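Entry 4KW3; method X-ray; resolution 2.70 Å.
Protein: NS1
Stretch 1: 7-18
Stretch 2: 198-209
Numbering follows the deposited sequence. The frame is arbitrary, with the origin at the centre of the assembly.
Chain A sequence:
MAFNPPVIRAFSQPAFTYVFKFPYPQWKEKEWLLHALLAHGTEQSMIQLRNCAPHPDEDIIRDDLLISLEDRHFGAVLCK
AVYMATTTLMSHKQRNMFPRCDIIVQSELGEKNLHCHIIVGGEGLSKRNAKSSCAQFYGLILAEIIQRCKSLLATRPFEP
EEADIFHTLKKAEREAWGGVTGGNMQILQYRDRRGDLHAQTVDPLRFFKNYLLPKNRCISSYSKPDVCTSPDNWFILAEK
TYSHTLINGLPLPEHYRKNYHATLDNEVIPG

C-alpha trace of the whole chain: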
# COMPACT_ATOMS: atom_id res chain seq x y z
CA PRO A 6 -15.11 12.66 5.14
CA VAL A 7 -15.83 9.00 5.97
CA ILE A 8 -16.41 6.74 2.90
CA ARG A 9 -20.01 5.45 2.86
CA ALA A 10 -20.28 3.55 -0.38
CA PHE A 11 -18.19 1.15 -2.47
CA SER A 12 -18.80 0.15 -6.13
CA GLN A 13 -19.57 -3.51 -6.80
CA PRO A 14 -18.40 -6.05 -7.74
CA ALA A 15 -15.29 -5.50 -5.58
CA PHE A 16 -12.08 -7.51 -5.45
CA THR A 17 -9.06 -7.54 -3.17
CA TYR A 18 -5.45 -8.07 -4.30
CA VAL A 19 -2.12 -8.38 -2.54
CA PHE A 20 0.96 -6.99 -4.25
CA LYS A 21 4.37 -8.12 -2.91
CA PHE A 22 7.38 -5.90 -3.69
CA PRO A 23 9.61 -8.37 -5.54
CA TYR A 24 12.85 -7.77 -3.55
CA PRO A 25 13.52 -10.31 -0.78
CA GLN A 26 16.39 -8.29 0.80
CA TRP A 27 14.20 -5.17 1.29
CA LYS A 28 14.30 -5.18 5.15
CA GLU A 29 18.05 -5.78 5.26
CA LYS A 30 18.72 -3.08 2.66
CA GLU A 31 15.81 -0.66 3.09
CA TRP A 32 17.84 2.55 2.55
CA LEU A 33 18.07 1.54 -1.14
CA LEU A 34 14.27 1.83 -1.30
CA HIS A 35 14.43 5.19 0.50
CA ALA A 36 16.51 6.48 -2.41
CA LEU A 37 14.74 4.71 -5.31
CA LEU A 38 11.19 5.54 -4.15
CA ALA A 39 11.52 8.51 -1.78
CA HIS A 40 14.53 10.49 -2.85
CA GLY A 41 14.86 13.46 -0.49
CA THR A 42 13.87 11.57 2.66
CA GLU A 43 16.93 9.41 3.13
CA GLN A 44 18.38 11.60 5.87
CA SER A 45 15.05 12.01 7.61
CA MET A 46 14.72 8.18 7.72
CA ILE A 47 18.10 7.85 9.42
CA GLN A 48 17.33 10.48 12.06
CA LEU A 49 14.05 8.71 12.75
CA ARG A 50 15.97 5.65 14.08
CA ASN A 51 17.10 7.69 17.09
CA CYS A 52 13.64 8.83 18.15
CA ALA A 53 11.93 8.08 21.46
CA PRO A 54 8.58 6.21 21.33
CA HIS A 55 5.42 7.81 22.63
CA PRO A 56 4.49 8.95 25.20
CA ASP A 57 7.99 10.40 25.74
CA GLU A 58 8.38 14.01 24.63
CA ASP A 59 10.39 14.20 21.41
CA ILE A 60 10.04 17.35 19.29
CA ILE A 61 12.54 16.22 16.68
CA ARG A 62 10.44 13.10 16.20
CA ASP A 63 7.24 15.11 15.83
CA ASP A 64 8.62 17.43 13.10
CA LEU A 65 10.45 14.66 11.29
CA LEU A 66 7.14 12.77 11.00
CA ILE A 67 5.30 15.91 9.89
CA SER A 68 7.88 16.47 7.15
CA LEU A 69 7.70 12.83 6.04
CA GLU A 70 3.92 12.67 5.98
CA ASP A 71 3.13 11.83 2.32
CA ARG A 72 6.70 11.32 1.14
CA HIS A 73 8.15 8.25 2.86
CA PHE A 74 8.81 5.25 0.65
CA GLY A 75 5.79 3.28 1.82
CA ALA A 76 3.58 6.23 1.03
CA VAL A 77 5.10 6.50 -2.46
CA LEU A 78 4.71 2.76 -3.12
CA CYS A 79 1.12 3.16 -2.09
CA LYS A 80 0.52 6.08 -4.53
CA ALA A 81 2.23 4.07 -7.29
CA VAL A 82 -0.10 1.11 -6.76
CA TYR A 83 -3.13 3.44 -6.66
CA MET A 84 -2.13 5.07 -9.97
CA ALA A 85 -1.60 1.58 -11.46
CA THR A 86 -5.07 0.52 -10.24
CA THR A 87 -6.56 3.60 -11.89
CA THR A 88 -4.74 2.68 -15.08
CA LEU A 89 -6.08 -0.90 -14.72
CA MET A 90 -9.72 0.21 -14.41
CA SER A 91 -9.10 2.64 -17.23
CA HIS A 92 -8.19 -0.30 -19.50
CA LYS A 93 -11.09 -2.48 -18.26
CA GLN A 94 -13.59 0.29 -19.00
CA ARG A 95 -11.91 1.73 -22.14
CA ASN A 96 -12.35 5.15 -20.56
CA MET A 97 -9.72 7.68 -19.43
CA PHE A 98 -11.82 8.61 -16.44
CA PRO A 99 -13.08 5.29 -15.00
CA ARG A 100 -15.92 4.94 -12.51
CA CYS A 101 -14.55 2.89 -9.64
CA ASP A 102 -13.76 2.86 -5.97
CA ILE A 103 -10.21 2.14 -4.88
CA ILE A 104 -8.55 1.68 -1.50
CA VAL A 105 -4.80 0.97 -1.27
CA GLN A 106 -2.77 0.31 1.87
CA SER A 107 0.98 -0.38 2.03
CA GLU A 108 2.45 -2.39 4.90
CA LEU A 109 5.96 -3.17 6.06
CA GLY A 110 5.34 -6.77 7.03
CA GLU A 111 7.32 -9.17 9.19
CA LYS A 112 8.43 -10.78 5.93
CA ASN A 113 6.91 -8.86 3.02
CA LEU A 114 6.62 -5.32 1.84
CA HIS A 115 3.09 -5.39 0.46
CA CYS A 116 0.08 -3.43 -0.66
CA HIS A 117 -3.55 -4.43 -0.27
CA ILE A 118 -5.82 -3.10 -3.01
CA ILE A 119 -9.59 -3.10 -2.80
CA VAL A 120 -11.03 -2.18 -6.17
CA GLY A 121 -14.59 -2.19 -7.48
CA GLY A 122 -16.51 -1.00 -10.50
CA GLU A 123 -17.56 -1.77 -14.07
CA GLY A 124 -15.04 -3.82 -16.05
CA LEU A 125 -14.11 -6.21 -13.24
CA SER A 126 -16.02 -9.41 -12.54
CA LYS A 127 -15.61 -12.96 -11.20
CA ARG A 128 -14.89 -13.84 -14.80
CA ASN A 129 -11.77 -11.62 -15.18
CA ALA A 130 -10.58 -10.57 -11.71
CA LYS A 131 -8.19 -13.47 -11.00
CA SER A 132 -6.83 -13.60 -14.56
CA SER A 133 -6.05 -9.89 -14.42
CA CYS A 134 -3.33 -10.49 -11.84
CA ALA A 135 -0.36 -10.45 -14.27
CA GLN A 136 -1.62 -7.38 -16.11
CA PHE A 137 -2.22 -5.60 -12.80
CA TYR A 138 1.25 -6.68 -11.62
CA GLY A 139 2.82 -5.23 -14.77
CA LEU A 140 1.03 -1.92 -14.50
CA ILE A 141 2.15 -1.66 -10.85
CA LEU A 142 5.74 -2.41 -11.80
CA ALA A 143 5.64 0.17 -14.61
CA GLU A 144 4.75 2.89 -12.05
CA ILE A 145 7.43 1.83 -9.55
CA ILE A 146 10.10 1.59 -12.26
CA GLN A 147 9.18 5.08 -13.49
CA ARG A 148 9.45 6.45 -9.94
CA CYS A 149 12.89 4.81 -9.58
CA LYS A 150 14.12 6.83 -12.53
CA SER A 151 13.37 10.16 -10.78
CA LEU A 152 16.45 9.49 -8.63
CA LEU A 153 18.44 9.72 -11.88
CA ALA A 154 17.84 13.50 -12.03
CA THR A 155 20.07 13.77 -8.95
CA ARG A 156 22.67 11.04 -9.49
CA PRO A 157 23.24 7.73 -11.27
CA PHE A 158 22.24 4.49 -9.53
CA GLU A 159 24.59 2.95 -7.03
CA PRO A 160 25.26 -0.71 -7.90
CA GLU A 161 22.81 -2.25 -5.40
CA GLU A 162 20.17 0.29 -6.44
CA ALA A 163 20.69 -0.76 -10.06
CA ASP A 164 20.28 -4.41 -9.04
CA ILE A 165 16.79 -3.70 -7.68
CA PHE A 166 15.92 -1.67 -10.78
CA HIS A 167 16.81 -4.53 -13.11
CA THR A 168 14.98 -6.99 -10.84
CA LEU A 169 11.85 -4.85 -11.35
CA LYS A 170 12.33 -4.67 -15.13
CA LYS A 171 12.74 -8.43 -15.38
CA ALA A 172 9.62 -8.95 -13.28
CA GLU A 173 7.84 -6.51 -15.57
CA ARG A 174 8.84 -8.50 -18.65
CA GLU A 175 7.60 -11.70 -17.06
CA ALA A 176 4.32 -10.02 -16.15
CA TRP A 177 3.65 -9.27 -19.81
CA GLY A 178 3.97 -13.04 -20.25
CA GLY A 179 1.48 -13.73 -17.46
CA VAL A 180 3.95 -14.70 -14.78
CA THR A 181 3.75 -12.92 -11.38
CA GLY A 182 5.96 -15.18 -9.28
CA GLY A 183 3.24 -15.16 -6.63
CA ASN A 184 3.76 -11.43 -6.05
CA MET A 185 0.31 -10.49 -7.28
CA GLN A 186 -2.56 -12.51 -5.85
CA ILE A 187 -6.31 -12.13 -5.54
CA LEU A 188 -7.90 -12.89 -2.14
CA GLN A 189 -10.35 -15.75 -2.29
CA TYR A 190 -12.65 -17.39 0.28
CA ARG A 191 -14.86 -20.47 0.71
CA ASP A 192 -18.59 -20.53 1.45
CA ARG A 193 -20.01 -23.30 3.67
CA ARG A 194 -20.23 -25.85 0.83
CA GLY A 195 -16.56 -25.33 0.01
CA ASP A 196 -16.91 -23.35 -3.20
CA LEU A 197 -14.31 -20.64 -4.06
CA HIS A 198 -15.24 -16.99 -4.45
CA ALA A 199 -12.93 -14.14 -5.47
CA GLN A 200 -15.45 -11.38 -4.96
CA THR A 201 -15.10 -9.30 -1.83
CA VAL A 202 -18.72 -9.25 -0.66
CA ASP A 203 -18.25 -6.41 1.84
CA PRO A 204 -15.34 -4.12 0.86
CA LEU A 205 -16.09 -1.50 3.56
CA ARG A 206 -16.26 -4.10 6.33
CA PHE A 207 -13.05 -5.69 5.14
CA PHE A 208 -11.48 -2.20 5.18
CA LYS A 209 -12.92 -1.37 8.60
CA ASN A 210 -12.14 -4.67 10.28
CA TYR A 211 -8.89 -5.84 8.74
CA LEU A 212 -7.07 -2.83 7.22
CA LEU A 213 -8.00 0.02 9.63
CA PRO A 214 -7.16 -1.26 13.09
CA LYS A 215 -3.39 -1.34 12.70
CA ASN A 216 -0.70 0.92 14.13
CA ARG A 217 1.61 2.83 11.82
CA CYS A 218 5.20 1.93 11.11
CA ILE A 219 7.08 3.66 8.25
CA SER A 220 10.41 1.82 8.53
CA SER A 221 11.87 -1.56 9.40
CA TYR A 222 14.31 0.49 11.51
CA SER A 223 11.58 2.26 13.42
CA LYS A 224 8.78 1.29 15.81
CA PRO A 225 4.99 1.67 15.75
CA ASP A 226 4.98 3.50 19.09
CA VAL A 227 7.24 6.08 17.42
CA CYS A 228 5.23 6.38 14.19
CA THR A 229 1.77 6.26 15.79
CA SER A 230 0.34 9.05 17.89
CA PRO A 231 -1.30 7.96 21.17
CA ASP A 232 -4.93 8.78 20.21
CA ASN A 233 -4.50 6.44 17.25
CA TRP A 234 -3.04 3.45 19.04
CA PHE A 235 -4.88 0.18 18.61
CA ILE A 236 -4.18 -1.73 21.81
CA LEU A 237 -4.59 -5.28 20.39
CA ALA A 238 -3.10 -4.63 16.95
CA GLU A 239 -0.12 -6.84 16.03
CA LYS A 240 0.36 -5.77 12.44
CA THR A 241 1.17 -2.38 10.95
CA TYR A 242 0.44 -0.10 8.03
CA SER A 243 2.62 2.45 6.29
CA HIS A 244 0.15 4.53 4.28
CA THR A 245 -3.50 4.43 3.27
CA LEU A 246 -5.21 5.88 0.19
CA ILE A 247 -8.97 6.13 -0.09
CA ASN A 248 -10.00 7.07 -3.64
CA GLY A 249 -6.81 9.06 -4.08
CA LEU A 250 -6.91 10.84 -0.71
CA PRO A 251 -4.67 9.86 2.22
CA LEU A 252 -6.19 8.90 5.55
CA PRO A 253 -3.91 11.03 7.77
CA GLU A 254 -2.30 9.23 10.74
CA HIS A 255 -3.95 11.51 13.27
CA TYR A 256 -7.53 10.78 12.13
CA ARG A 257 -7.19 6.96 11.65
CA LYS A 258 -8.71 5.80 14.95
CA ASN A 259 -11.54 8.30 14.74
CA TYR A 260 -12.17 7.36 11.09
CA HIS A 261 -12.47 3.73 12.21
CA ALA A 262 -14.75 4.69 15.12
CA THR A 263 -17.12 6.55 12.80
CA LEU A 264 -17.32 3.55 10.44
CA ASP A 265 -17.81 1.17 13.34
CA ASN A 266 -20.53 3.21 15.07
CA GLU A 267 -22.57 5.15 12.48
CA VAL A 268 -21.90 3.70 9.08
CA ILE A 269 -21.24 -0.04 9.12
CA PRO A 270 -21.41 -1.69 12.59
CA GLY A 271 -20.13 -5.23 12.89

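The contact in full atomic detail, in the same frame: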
# COMPACT_ATOMS: atom_id res chain seq x y z
N VAL A 7 -15.78 10.46 5.96
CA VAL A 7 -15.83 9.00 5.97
C VAL A 7 -16.50 8.38 4.71
O VAL A 7 -17.58 8.79 4.32
CB VAL A 7 -16.49 8.53 7.28
CG1 VAL A 7 -17.45 7.41 7.08
CG2 VAL A 7 -15.43 8.20 8.33
N ILE A 8 -15.86 7.40 4.09
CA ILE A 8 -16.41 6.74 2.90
C ILE A 8 -17.66 5.94 3.29
O ILE A 8 -17.68 5.28 4.33
CB ILE A 8 -15.36 5.82 2.21
CG1 ILE A 8 -15.93 5.23 0.93
CG2 ILE A 8 -14.87 4.69 3.14
CD1 ILE A 8 -14.89 4.40 0.13
N ARG A 9 -18.72 6.04 2.48
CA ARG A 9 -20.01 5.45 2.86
C ARG A 9 -20.52 4.45 1.85
O ARG A 9 -21.50 3.74 2.11
CB ARG A 9 -21.05 6.54 3.08
CG ARG A 9 -20.84 7.33 4.34
CD ARG A 9 -21.72 8.57 4.42
NE ARG A 9 -21.44 9.27 5.68
CZ ARG A 9 -21.95 8.92 6.86
NH1 ARG A 9 -22.80 7.90 6.96
NH2 ARG A 9 -21.62 9.60 7.95
N ALA A 10 -19.84 4.38 0.72
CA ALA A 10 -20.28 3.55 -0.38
C ALA A 10 -19.11 2.98 -1.19
O ALA A 10 -18.09 3.66 -1.38
CB ALA A 10 -21.20 4.36 -1.28
N PHE A 11 -19.27 1.77 -1.70
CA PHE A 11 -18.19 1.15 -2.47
C PHE A 11 -18.71 0.35 -3.66
O PHE A 11 -19.40 -0.64 -3.48
CB PHE A 11 -17.33 0.24 -1.57
CG PHE A 11 -15.93 0.03 -2.09
CD1 PHE A 11 -15.69 -0.85 -3.15
CD2 PHE A 11 -14.86 0.73 -1.53
CE1 PHE A 11 -14.41 -1.03 -3.65
CE2 PHE A 11 -13.56 0.54 -2.01
CZ PHE A 11 -13.34 -0.34 -3.08
N SER A 12 -18.35 0.77 -4.88
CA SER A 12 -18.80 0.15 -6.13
C SER A 12 -18.60 -1.35 -6.21
O SER A 12 -17.51 -1.86 -5.94
CB SER A 12 -18.09 0.79 -7.32
OG SER A 12 -18.55 2.11 -7.52
N GLN A 13 -19.64 -2.06 -6.64
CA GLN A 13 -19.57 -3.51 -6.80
C GLN A 13 -19.55 -3.88 -8.30
O GLN A 13 -19.93 -3.07 -9.15
CB GLN A 13 -20.73 -4.19 -6.05
CG GLN A 13 -20.67 -4.04 -4.52
CD GLN A 13 -20.40 -5.35 -3.82
OE1 GLN A 13 -19.38 -6.02 -4.07
NE2 GLN A 13 -21.32 -5.75 -2.94
N PRO A 14 -19.02 -5.07 -8.64
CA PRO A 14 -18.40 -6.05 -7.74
C PRO A 14 -17.02 -5.55 -7.32
O PRO A 14 -16.37 -4.80 -8.08
CB PRO A 14 -18.27 -7.30 -8.63
CG PRO A 14 -18.08 -6.75 -10.00
CD PRO A 14 -18.93 -5.49 -10.06
N ALA A 15 -16.59 -5.92 -6.11
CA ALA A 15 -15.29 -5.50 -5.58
C ALA A 15 -14.36 -6.69 -5.38
O ALA A 15 -14.79 -7.78 -5.01
CB ALA A 15 -15.45 -4.72 -4.25
N PHE A 16 -13.07 -6.46 -5.59
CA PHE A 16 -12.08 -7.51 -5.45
C PHE A 16 -10.89 -7.00 -4.67
O PHE A 16 -10.60 -5.79 -4.66
CB PHE A 16 -11.67 -8.04 -6.83
CG PHE A 16 -12.82 -8.58 -7.61
CD1 PHE A 16 -13.60 -7.74 -8.41
CD2 PHE A 16 -13.17 -9.94 -7.51
CE1 PHE A 16 -14.70 -8.25 -9.11
CE2 PHE A 16 -14.27 -10.45 -8.21
CZ PHE A 16 -15.03 -9.60 -9.01
N THR A 17 -10.20 -7.91 -4.00
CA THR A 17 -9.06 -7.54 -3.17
C THR A 17 -7.80 -8.26 -3.64
O THR A 17 -7.80 -9.49 -3.83
CB THR A 17 -9.35 -7.80 -1.68
OG1 THR A 17 -10.51 -7.05 -1.29
CG2 THR A 17 -8.14 -7.40 -0.78
N TYR A 18 -6.74 -7.49 -3.88
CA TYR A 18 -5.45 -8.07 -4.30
C TYR A 18 -4.35 -7.80 -3.28
O TYR A 18 -4.40 -6.82 -2.52
CB TYR A 18 -5.01 -7.49 -5.64
CG TYR A 18 -5.95 -7.75 -6.81
CD1 TYR A 18 -7.02 -6.92 -7.07
CD2 TYR A 18 -5.73 -8.82 -7.67
CE1 TYR A 18 -7.86 -7.14 -8.15
CE2 TYR A 18 -6.56 -9.06 -8.73
CZ TYR A 18 -7.63 -8.22 -8.97
OH TYR A 18 -8.47 -8.48 -10.05
N HIS A 198 -14.76 -18.28 -3.98
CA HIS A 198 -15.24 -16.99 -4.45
C HIS A 198 -14.12 -15.96 -4.39
O HIS A 198 -13.36 -15.92 -3.43
CB HIS A 198 -16.41 -16.55 -3.60
CG HIS A 198 -17.50 -17.57 -3.54
ND1 HIS A 198 -18.52 -17.61 -4.47
CD2 HIS A 198 -17.70 -18.62 -2.71
CE1 HIS A 198 -19.32 -18.63 -4.19
NE2 HIS A 198 -18.84 -19.26 -3.13
N ALA A 199 -14.02 -15.11 -5.41
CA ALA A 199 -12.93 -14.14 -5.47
C ALA A 199 -13.49 -12.77 -5.19
O ALA A 199 -12.74 -11.82 -4.99
CB ALA A 199 -12.24 -14.16 -6.83
N GLN A 200 -14.81 -12.66 -5.20
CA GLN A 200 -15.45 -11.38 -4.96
C GLN A 200 -15.44 -11.05 -3.48
O GLN A 200 -15.79 -11.88 -2.65
CB GLN A 200 -16.89 -11.41 -5.48
CG GLN A 200 -17.60 -10.09 -5.50
CD GLN A 200 -18.77 -10.06 -6.47
OE1 GLN A 200 -18.89 -10.92 -7.36
NE2 GLN A 200 -19.65 -9.07 -6.31
N THR A 201 -15.03 -9.83 -3.18
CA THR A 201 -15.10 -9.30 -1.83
C THR A 201 -16.52 -8.77 -1.60
O THR A 201 -16.90 -7.69 -2.06
CB THR A 201 -14.05 -8.16 -1.64
OG1 THR A 201 -12.74 -8.67 -1.92
CG2 THR A 201 -14.07 -7.60 -0.21
N VAL A 202 -17.31 -9.57 -0.88
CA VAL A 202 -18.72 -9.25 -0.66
C VAL A 202 -18.91 -7.89 0.02
O VAL A 202 -19.75 -7.10 -0.39
CB VAL A 202 -19.40 -10.29 0.22
CG1 VAL A 202 -20.88 -10.00 0.25
CG2 VAL A 202 -19.13 -11.69 -0.31
N ASP A 203 -18.11 -7.64 1.05
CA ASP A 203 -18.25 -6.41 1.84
C ASP A 203 -16.95 -5.61 1.92
O ASP A 203 -16.26 -5.64 2.94
CB ASP A 203 -18.75 -6.78 3.24
CG ASP A 203 -19.34 -5.60 3.97
OD1 ASP A 203 -19.03 -4.44 3.62
OD2 ASP A 203 -20.16 -5.83 4.89
N PRO A 204 -16.60 -4.87 0.85
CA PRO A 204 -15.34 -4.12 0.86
C PRO A 204 -15.17 -3.15 2.04
O PRO A 204 -14.08 -3.11 2.61
CB PRO A 204 -15.37 -3.36 -0.48
CG PRO A 204 -16.77 -3.42 -0.95
CD PRO A 204 -17.32 -4.72 -0.42
N LEU A 205 -16.20 -2.39 2.41
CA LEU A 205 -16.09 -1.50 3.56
C LEU A 205 -15.82 -2.25 4.87
O LEU A 205 -15.02 -1.80 5.68
CB LEU A 205 -17.32 -0.61 3.73
CG LEU A 205 -17.49 0.38 2.58
CD1 LEU A 205 -18.52 1.45 2.93
CD2 LEU A 205 -16.15 0.99 2.18
N ARG A 206 -16.49 -3.38 5.09
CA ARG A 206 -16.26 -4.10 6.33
C ARG A 206 -14.89 -4.74 6.37
O ARG A 206 -14.28 -4.86 7.44
CB ARG A 206 -17.37 -5.10 6.64
CG ARG A 206 -18.51 -4.47 7.43
CD ARG A 206 -19.59 -5.44 7.90
NE ARG A 206 -20.63 -4.67 8.60
CZ ARG A 206 -21.60 -4.02 7.98
NH1 ARG A 206 -21.71 -4.08 6.66
NH2 ARG A 206 -22.48 -3.32 8.69
N PHE A 207 -14.39 -5.13 5.20
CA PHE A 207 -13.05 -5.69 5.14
C PHE A 207 -12.03 -4.59 5.44
O PHE A 207 -11.07 -4.80 6.20
CB PHE A 207 -12.77 -6.35 3.80
CG PHE A 207 -11.38 -6.83 3.66
CD1 PHE A 207 -10.96 -7.96 4.35
CD2 PHE A 207 -10.46 -6.11 2.90
CE1 PHE A 207 -9.65 -8.40 4.27
CE2 PHE A 207 -9.15 -6.54 2.80
CZ PHE A 207 -8.74 -7.68 3.49
N PHE A 208 -12.26 -3.41 4.87
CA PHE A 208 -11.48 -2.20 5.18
C PHE A 208 -11.51 -1.88 6.67
O PHE A 208 -10.46 -1.74 7.31
CB PHE A 208 -12.04 -1.01 4.39
CG PHE A 208 -11.31 0.30 4.63
CD1 PHE A 208 -9.92 0.37 4.56
CD2 PHE A 208 -12.03 1.47 4.89
CE1 PHE A 208 -9.26 1.57 4.77
CE2 PHE A 208 -11.36 2.69 5.11
CZ PHE A 208 -9.97 2.74 5.04
N LYS A 209 -12.72 -1.78 7.22
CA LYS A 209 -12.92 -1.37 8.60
C LYS A 209 -12.33 -2.37 9.58
O LYS A 209 -11.65 -1.98 10.54
CB LYS A 209 -14.41 -1.20 8.91
CG LYS A 209 -14.66 -0.72 10.34
CD LYS A 209 -16.09 -0.96 10.83
CE LYS A 209 -16.32 -2.42 11.09
NZ LYS A 209 -17.59 -2.67 11.84
O HOH W 1 -11.06 -10.63 -3.69

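The polar part of this contact centres on T201. Its backbone N donates to A15 O at 2.8 Å, with an N-H...O angle of 151°. This is the one direct backbone-to-backbone hydrogen bond between the two stretches. The CA-to-CB bond of T201 points toward the other stretch, and T201 OG1 lies 2.8 Å from T17 OG1. The two hydroxyls are hydrogen-bonded, and either could be the donor.

A water extends this network. T17 N donates to water 1 at 2.9 Å. The water in turn donates to A199 O, with a short separation of 2.4 Å between the water O and A199 O. It also bonds T201 OG1 at 3.1 Å. T17 N is therefore satisfied by water; T201 OG1 is 3.4 Å from T17 N, but at a poor angle for a bond.

Q13 reaches across with its amide end. Its NE2 donates to V202 O at 3.3 Å, a weak bond with an angle of 128°. Its OE1 accepts weakly from A15 N, within its own stretch, at 3.5 Å.

The bonds at the helix start that involve D203 lie within its own stretch. D203 is the N-cap: its OD1 accepts from R206 N at 3.1 Å. Its OD2 forms a salt bridge with R206 NH1 at 2.9 Å. The backbone O of D203 accepts from F207 N at 3.0 Å.

Apolar side chains and ring contacts complete the interface. P204 CB lies over one face of the F11 ring, 3.9 Å from the ring centroid, in a CH-pi arrangement. P204 CG also meets A15 CB at 3.8 Å. L205 CD2 packs against F11 CD2 at 3.9 Å and I8 CG2 at 4.0 Å. Further along, T17 CG2 approaches F207 CE2 at 3.8 Å. F16 presents its ring edge to A199 O, which lies 3.2 Å from F16 CD2.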